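Local coordinates for saframycin Mx1 synthetase B (Legionella pneumophila subsp. pneumophila, PDB 3KXW), which belongs to the ANL superfamily of AMP-binding enzymes and holds 5'-O-[(S)-(dodecanoyloxy)(hydroxy)phosphoryl]adenosine in a pocket of this crystal structure, at residues A50-A55 with N154-W159; V537-L542 with T575-K580. One frame throughout, in Å; residues are numbered along the deposited sequence.

Contact 1: residues A50-A55 with N154-W159; sequences AKAIAA and NRSSSW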
ATOM      1  N   ALA A  50      10.983  21.225   7.652  1.00 15.26           N
ATOM      2  CA  ALA A  50      11.821  20.114   8.100  1.00 14.57           C
ATOM      3  C   ALA A  50      12.884  20.549   9.101  1.00 15.24           C
ATOM      4  O   ALA A  50      13.108  19.885  10.130  1.00 14.05           O
ATOM      5  CB  ALA A  50      12.451  19.385   6.894  1.00 13.91           C
ATOM      6  N   LYS A  51      13.545  21.669   8.813  1.00 14.77           N
ATOM      7  CA  LYS A  51      14.537  22.214   9.742  1.00 16.07           C
ATOM      8  C   LYS A  51      13.925  22.622  11.073  1.00 15.81           C
ATOM      9  O   LYS A  51      14.493  22.322  12.133  1.00 15.26           O
ATOM     10  CB  LYS A  51      15.275  23.405   9.116  1.00 16.46           C
ATOM     11  CG  LYS A  51      16.187  22.988   7.969  1.00 16.54           C
ATOM     12  CD  LYS A  51      16.554  24.164   7.064  1.00 16.96           C
ATOM     13  CE  LYS A  51      17.896  23.928   6.398  1.00 19.68           C
ATOM     14  NZ  LYS A  51      18.077  24.807   5.223  1.00 18.41           N
ATOM     15  N   ALA A  52      12.777  23.298  11.020  1.00 14.69           N
ATOM     16  CA  ALA A  52      12.075  23.714  12.235  1.00 16.45           C
ATOM     17  C   ALA A  52      11.696  22.510  13.101  1.00 16.64           C
ATOM     18  O   ALA A  52      11.840  22.528  14.329  1.00 14.59           O
ATOM     19  CB  ALA A  52      10.830  24.532  11.877  1.00 15.83           C
ATOM     20  N   ILE A  53      11.196  21.462  12.458  1.00 15.25           N
ATOM     21  CA  ILE A  53      10.784  20.273  13.188  1.00 14.93           C
ATOM     22  C   ILE A  53      11.993  19.548  13.745  1.00 14.61           C
ATOM     23  O   ILE A  53      11.987  19.112  14.905  1.00 15.69           O
ATOM     24  CB  ILE A  53       9.940  19.337  12.291  1.00 13.08           C
ATOM     25  CG1 ILE A  53       8.601  20.009  11.998  1.00 13.53           C
ATOM     26  CG2 ILE A  53       9.787  17.940  12.933  1.00 12.99           C
ATOM     27  CD1 ILE A  53       7.870  19.452  10.764  1.00 14.34           C
ATOM     28  N   ALA A  54      13.046  19.433  12.941  1.00 14.13           N
ATOM     29  CA  ALA A  54      14.275  18.808  13.428  1.00 15.08           C
ATOM     30  C   ALA A  54      14.872  19.575  14.623  1.00 16.74           C
ATOM     31  O   ALA A  54      15.377  18.971  15.574  1.00 14.81           O
ATOM     32  CB  ALA A  54      15.305  18.641  12.286  1.00 14.26           C
ATOM     33  N   ALA A  55      14.822  20.899  14.576  1.00 15.39           N
ATOM     34  CA  ALA A  55      15.399  21.693  15.669  1.00 16.12           C
ATOM     35  C   ALA A  55      14.604  21.459  16.961  1.00 18.42           C
ATOM     36  O   ALA A  55      15.166  21.411  18.053  1.00 17.87           O
ATOM     37  CB  ALA A  55      15.400  23.178  15.308  1.00 17.44           C
ATOM     38  N   ASN A 154      10.460  30.135  13.065  1.00 20.64           N
ATOM     39  CA  ASN A 154      11.602  30.807  13.685  1.00 21.41           C
ATOM     40  C   ASN A 154      12.580  29.829  14.356  1.00 22.87           C
ATOM     41  O   ASN A 154      13.626  30.239  14.853  1.00 22.08           O
ATOM     42  CB  ASN A 154      11.158  31.910  14.669  1.00 22.74           C
ATOM     43  CG  ASN A 154      10.419  31.360  15.874  1.00 23.37           C
ATOM     44  OD1 ASN A 154      10.536  30.172  16.195  1.00 25.09           O
ATOM     45  ND2 ASN A 154       9.635  32.221  16.548  1.00 22.15           N
ATOM     46  N   ARG A 155      12.249  28.539  14.371  1.00 18.93           N
ATOM     47  CA  ARG A 155      13.209  27.543  14.862  1.00 20.78           C
ATOM     48  C   ARG A 155      14.124  26.990  13.770  1.00 19.89           C
ATOM     49  O   ARG A 155      15.149  26.389  14.089  1.00 19.51           O
ATOM     50  CB  ARG A 155      12.497  26.379  15.577  1.00 22.46           C
ATOM     51  CG  ARG A 155      11.424  26.817  16.551  1.00 22.23           C
ATOM     52  CD  ARG A 155      11.885  26.930  18.010  1.00 27.83           C
ATOM     53  NE  ARG A 155      13.330  26.844  18.261  1.00 32.89           N
ATOM     54  CZ  ARG A 155      14.158  27.883  18.417  1.00 32.42           C
ATOM     55  NH1 ARG A 155      13.724  29.143  18.322  1.00 32.64           N
ATOM     56  NH2 ARG A 155      15.442  27.660  18.664  1.00 31.75           N
ATOM     57  N   SER A 156      13.758  27.186  12.495  1.00 18.83           N
ATOM     58  CA  SER A 156      14.518  26.582  11.394  1.00 20.47           C
ATOM     59  C   SER A 156      16.029  26.819  11.525  1.00 20.54           C
ATOM     60  O   SER A 156      16.824  25.894  11.355  1.00 19.41           O
ATOM     61  CB  SER A 156      14.030  27.073  10.021  1.00 19.04           C
ATOM     62  OG  SER A 156      12.629  26.858   9.845  1.00 19.80           O
ATOM     63  N   SER A 157      16.422  28.055  11.820  1.00 21.32           N
ATOM     64  CA  SER A 157      17.845  28.396  11.802  1.00 22.12           C
ATOM     65  C   SER A 157      18.562  27.776  12.993  1.00 22.87           C
ATOM     66  O   SER A 157      19.786  27.801  13.062  1.00 23.99           O
ATOM     67  CB  SER A 157      18.067  29.922  11.787  1.00 22.58           C
ATOM     68  OG  SER A 157      17.699  30.504  13.026  1.00 22.20           O
ATOM     69  N   SER A 158      17.805  27.217  13.932  1.00 19.99           N
ATOM     70  CA  SER A 158      18.428  26.566  15.068  1.00 21.57           C
ATOM     71  C   SER A 158      18.835  25.111  14.787  1.00 22.24           C
ATOM     72  O   SER A 158      19.475  24.470  15.624  1.00 22.03           O
ATOM     73  CB  SER A 158      17.536  26.645  16.302  1.00 23.74           C
ATOM     74  OG  SER A 158      17.566  27.957  16.856  1.00 25.96           O
ATOM     75  N   TRP A 159      18.481  24.592  13.614  1.00 21.61           N
ATOM     76  CA  TRP A 159      18.743  23.178  13.337  1.00 19.57           C
ATOM     77  C   TRP A 159      20.251  22.883  13.307  1.00 21.56           C
ATOM     78  O   TRP A 159      21.019  23.646  12.735  1.00 23.05           O
ATOM     79  CB  TRP A 159      18.081  22.756  12.023  1.00 18.63           C
ATOM     80  CG  TRP A 159      18.509  21.404  11.500  1.00 17.40           C
ATOM     81  CD1 TRP A 159      18.315  20.187  12.103  1.00 17.22           C
ATOM     82  CD2 TRP A 159      19.173  21.135  10.261  1.00 18.43           C
ATOM     83  NE1 TRP A 159      18.824  19.181  11.316  1.00 16.21           N
ATOM     84  CE2 TRP A 159      19.351  19.737  10.176  1.00 17.19           C
ATOM     85  CE3 TRP A 159      19.642  21.938   9.213  1.00 17.10           C
ATOM     86  CZ2 TRP A 159      19.984  19.132   9.092  1.00 19.66           C
ATOM     87  CZ3 TRP A 159      20.263  21.325   8.126  1.00 20.13           C
ATOM     88  CH2 TRP A 159      20.431  19.937   8.080  1.00 16.80           C
TER
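Ala-52 and Ser-156 bring their CA atoms to 3.9 Å and Ala-55 and Trp-159 theirs to 4.3 Å, where one side of helix 43-59 meets a 3-10 turn and the loop behind it, within the AMP-binding region of an ANL-family chain. The short alanine side chains are consistent with this closeness. CB of Ala-55 presses on the backbone, 3.4 Å from Arg-155 O, a carbonyl already taken by Ser-158 N within the turn. CB of Ala-52 meets Ser-156 OG, a hydroxyl hydrogen-bonded to the carbonyls of Gln-48 and Leu-153. Trp-159 supplies the broad apolar part. Its CG is anti to the backbone N (chi1 168°), and the indole lies beside the helix with Lys-51 and Ala-54 on the same side of its plane, Lys-51 by the benzene part and Ala-54 by the pyrrole part. Lys-51 crosses the ring obliquely: Lys-51 CG and CE approach Trp-159 CE3, Lys-51 CG at 3.8 Å, while NZ forms a salt bridge with Asp-47 one helical turn back. Tyr-87, at the end of helix 76-87, meets the indole ring and accepts its NE1 hydrogen bond through the main-chain O. Ala-54 CB sits 3.4 Å from Trp-159 CD1 and 3.7 Å from Trp-159 NE1.

Contact 2: residues V537-L542 with T575-K580; sequences VHTIVL and TWQLNK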
ATOM      1  N   VAL A 537     -12.675  -5.805   0.702  1.00 17.73           N
ATOM      2  CA  VAL A 537     -13.752  -6.798   0.508  1.00 16.57           C
ATOM      3  C   VAL A 537     -14.070  -7.034  -0.967  1.00 18.04           C
ATOM      4  O   VAL A 537     -14.297  -6.085  -1.718  1.00 19.24           O
ATOM      5  CB  VAL A 537     -15.053  -6.370   1.205  1.00 17.90           C
ATOM      6  CG1 VAL A 537     -16.132  -7.438   0.982  1.00 16.84           C
ATOM      7  CG2 VAL A 537     -14.806  -6.154   2.700  1.00 16.85           C
ATOM      8  N   HIS A 538     -14.111  -8.300  -1.389  1.00 18.35           N
ATOM      9  CA  HIS A 538     -14.337  -8.618  -2.792  1.00 18.14           C
ATOM     10  C   HIS A 538     -15.779  -8.985  -3.076  1.00 18.39           C
ATOM     11  O   HIS A 538     -16.305  -8.726  -4.174  1.00 17.13           O
ATOM     12  CB  HIS A 538     -13.408  -9.736  -3.251  1.00 22.15           C
ATOM     13  CG  HIS A 538     -11.958  -9.439  -3.007  1.00 24.23           C
ATOM     14  ND1 HIS A 538     -11.266  -8.477  -3.715  1.00 27.10           N
ATOM     15  CD2 HIS A 538     -11.080  -9.953  -2.107  1.00 24.07           C
ATOM     16  CE1 HIS A 538     -10.019  -8.423  -3.271  1.00 27.86           C
ATOM     17  NE2 HIS A 538      -9.881  -9.310  -2.298  1.00 28.82           N
ATOM     18  N   THR A 539     -16.419  -9.565  -2.066  1.00 16.38           N
ATOM     19  CA  THR A 539     -17.761 -10.071  -2.212  1.00 15.61           C
ATOM     20  C   THR A 539     -18.549  -9.766  -0.950  1.00 15.61           C
ATOM     21  O   THR A 539     -18.070  -9.985   0.162  1.00 14.41           O
ATOM     22  CB  THR A 539     -17.752 -11.617  -2.420  1.00 18.01           C
ATOM     23  OG1 THR A 539     -16.950 -11.957  -3.562  1.00 18.95           O
ATOM     24  CG2 THR A 539     -19.157 -12.140  -2.610  1.00 17.33           C
ATOM     25  N   ILE A 540     -19.764  -9.259  -1.115  1.00 14.19           N
ATOM     26  CA  ILE A 540     -20.648  -9.064   0.036  1.00 16.86           C
ATOM     27  C   ILE A 540     -21.974  -9.734  -0.237  1.00 16.65           C
ATOM     28  O   ILE A 540     -22.555  -9.530  -1.300  1.00 16.36           O
ATOM     29  CB  ILE A 540     -20.916  -7.558   0.322  1.00 15.86           C
ATOM     30  CG1 ILE A 540     -19.590  -6.836   0.551  1.00 14.66           C
ATOM     31  CG2 ILE A 540     -21.854  -7.395   1.534  1.00 16.48           C
ATOM     32  CD1 ILE A 540     -19.739  -5.348   0.697  1.00 18.49           C
ATOM     33  N   VAL A 541     -22.458 -10.511   0.731  1.00 17.18           N
ATOM     34  CA  VAL A 541     -23.739 -11.200   0.575  1.00 18.74           C
ATOM     35  C   VAL A 541     -24.702 -10.790   1.685  1.00 17.61           C
ATOM     36  O   VAL A 541     -24.339 -10.817   2.862  1.00 15.65           O
ATOM     37  CB  VAL A 541     -23.579 -12.749   0.631  1.00 19.18           C
ATOM     38  CG1 VAL A 541     -24.889 -13.411   0.276  1.00 20.76           C
ATOM     39  CG2 VAL A 541     -22.489 -13.217  -0.333  1.00 21.43           C
ATOM     40  N   LEU A 542     -25.929 -10.439   1.300  1.00 19.30           N
ATOM     41  CA  LEU A 542     -26.951 -10.007   2.241  1.00 17.42           C
ATOM     42  C   LEU A 542     -27.986 -11.125   2.314  1.00 18.36           C
ATOM     43  O   LEU A 542     -28.375 -11.666   1.287  1.00 19.64           O
ATOM     44  CB  LEU A 542     -27.617  -8.690   1.774  1.00 18.71           C
ATOM     45  CG  LEU A 542     -26.699  -7.465   1.573  1.00 19.92           C
ATOM     46  CD1 LEU A 542     -27.489  -6.187   1.219  1.00 17.61           C
ATOM     47  CD2 LEU A 542     -25.779  -7.194   2.785  1.00 16.07           C
ATOM     48  N   THR A 575     -26.299  -9.770  -3.684  1.00 20.61           N
ATOM     49  CA  THR A 575     -24.865 -10.034  -3.680  1.00 20.17           C
ATOM     50  C   THR A 575     -24.196  -8.866  -4.360  1.00 19.45           C
ATOM     51  O   THR A 575     -24.748  -8.308  -5.301  1.00 21.22           O
ATOM     52  CB  THR A 575     -24.534 -11.347  -4.426  1.00 20.86           C
ATOM     53  OG1 THR A 575     -25.163 -12.440  -3.754  1.00 23.15           O
ATOM     54  CG2 THR A 575     -23.023 -11.617  -4.460  1.00 21.68           C
ATOM     55  N   TRP A 576     -23.014  -8.488  -3.882  1.00 17.89           N
ATOM     56  CA  TRP A 576     -22.216  -7.451  -4.529  1.00 17.27           C
ATOM     57  C   TRP A 576     -20.867  -8.090  -4.834  1.00 17.15           C
ATOM     58  O   TRP A 576     -20.295  -8.756  -3.970  1.00 15.77           O
ATOM     59  CB  TRP A 576     -22.059  -6.292  -3.540  1.00 18.64           C
ATOM     60  CG  TRP A 576     -21.167  -5.130  -3.928  1.00 17.97           C
ATOM     61  CD1 TRP A 576     -21.551  -3.965  -4.526  1.00 18.05           C
ATOM     62  CD2 TRP A 576     -19.765  -4.989  -3.637  1.00 17.76           C
ATOM     63  NE1 TRP A 576     -20.467  -3.116  -4.659  1.00 19.02           N
ATOM     64  CE2 TRP A 576     -19.360  -3.726  -4.118  1.00 19.35           C
ATOM     65  CE3 TRP A 576     -18.814  -5.812  -3.018  1.00 17.16           C
ATOM     66  CZ2 TRP A 576     -18.039  -3.272  -4.013  1.00 18.48           C
ATOM     67  CZ3 TRP A 576     -17.497  -5.365  -2.919  1.00 16.95           C
ATOM     68  CH2 TRP A 576     -17.126  -4.106  -3.413  1.00 19.14           C
ATOM     69  N   GLN A 577     -20.376  -7.900  -6.054  1.00 17.83           N
ATOM     70  CA  GLN A 577     -19.072  -8.431  -6.457  1.00 18.90           C
ATOM     71  C   GLN A 577     -18.220  -7.310  -7.036  1.00 18.37           C
ATOM     72  O   GLN A 577     -18.526  -6.770  -8.108  1.00 19.43           O
ATOM     73  CB  GLN A 577     -19.231  -9.541  -7.501  1.00 21.35           C
ATOM     74  CG  GLN A 577     -19.964 -10.793  -7.007  1.00 24.93           C
ATOM     75  CD  GLN A 577     -19.066 -11.733  -6.219  1.00 25.09           C
ATOM     76  OE1 GLN A 577     -18.039 -11.320  -5.682  1.00 26.76           O
ATOM     77  NE2 GLN A 577     -19.446 -13.007  -6.149  1.00 26.44           N
ATOM     78  N   LEU A 578     -17.147  -6.964  -6.338  1.00 16.83           N
ATOM     79  CA  LEU A 578     -16.287  -5.848  -6.750  1.00 17.39           C
ATOM     80  C   LEU A 578     -15.855  -5.923  -8.212  1.00 18.49           C
ATOM     81  O   LEU A 578     -15.864  -4.915  -8.930  1.00 19.22           O
ATOM     82  CB  LEU A 578     -15.050  -5.774  -5.847  1.00 16.58           C
ATOM     83  CG  LEU A 578     -13.949  -4.804  -6.265  1.00 18.10           C
ATOM     84  CD1 LEU A 578     -14.490  -3.404  -6.397  1.00 16.28           C
ATOM     85  CD2 LEU A 578     -12.822  -4.848  -5.243  1.00 20.37           C
ATOM     86  N   ASN A 579     -15.472  -7.111  -8.656  1.00 18.67           N
ATOM     87  CA  ASN A 579     -14.826  -7.216  -9.959  1.00 20.85           C
ATOM     88  C   ASN A 579     -15.766  -7.587 -11.091  1.00 20.97           C
ATOM     89  O   ASN A 579     -15.327  -7.828 -12.212  1.00 20.16           O
ATOM     90  CB  ASN A 579     -13.582  -8.116  -9.914  1.00 23.98           C
ATOM     91  CG  ASN A 579     -13.902  -9.548  -9.632  1.00 23.92           C
ATOM     92  OD1 ASN A 579     -15.052  -9.990  -9.740  1.00 26.88           O
ATOM     93  ND2 ASN A 579     -12.879 -10.302  -9.275  1.00 27.31           N
ATOM     94  N   LYS A 580     -17.064  -7.587 -10.789  1.00 20.88           N
ATOM     95  CA  LYS A 580     -18.084  -7.890 -11.789  1.00 25.11           C
ATOM     96  C   LYS A 580     -18.857  -6.646 -12.188  1.00 24.91           C
ATOM     97  O   LYS A 580     -19.116  -5.768 -11.371  1.00 24.38           O
ATOM     98  CB  LYS A 580     -19.064  -8.953 -11.277  1.00 25.64           C
ATOM     99  CG  LYS A 580     -18.683 -10.367 -11.653  1.00 31.86           C
ATOM    100  CD  LYS A 580     -19.911 -11.101 -12.191  1.00 38.56           C
ATOM    101  CE  LYS A 580     -21.156 -10.745 -11.375  1.00 36.62           C
ATOM    102  NZ  LYS A 580     -22.375 -11.440 -11.894  1.00 43.18           N
TER
HETATM  103  O   HOH W   1     -15.053  -9.490  -6.669  1.00 25.31           O
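Thr-539 and Gln-577 meet through their first torsions: OG1 of Thr-539 (chi1 -57°) and CG of Gln-577 (chi1 -64°) each stand anti to their own carbonyl carbon, and a bend at chi2 of Gln-577 (-81°) swings CD back toward the threonine. The side chains lie side by side on one face of an antiparallel strand pair, and Thr-539 OG1 donates to Gln-577 OE1; the modelled 2.5 Å is very short and its exact length doubtful. Thr-539 CG2 lies 3.6 Å from Gln-577 CD. These two residues form a non-hydrogen-bonded pair, as do Val-541 and Thr-575; between them Ile-540 and Trp-576 form the hydrogen-bonded pair, with Ile-540 N to Trp-576 O at 2.9 Å and Trp-576 N to Ile-540 O at 2.8 Å. Beyond the strand, Leu-578 N reaches His-538 O at 2.9 Å, and a water donates to that carbonyl while accepting from Asn-579 N, within the type I turn from Gln-577 to Lys-580. On the other face, Ile-540 CG1 lies 3.8 Å from Trp-576 CE3. Val-537 O lies in the ring plane at its edge, 3.5 Å from Trp-576 CZ3; this buried carbonyl has no hydrogen-bonding partner in the model. Strand 574-577 is outermost, within this chain, in the four-stranded C-terminal sheet; strand 539-544, in the Disco-interacting protein 2-like AMP domain, bonds on to strand 499-508. Phe-522 of helix 515-533 stacks on Trp-576, while Lys-276 of helix 269-277 makes a cation-pi contact with the indole and Leu-578 packs against that helix.

Overall arrangement
Contacts 1 and 2 lie on opposite sides of the chain's centre, with their own centres 50 Å apart and their nearest atoms about 34 Å apart, and they follow one another along the sequence. Contact 1 joins a helix to a loop in the AMP-binding region, its centre 31 Å from that of the chain. Contact 2 pairs strands in the C-terminal part and abuts helix 269-277 of the AMP-binding region; the centre of contact 2 is 22 Å from the chain's centre. It is the side chain of His-538, about 12 Å from the bound 5'-O-[(S)-(dodecanoyloxy)(hydroxy)phosphoryl]adenosine, that relates contact 2 to the pocket, without touching the ligand.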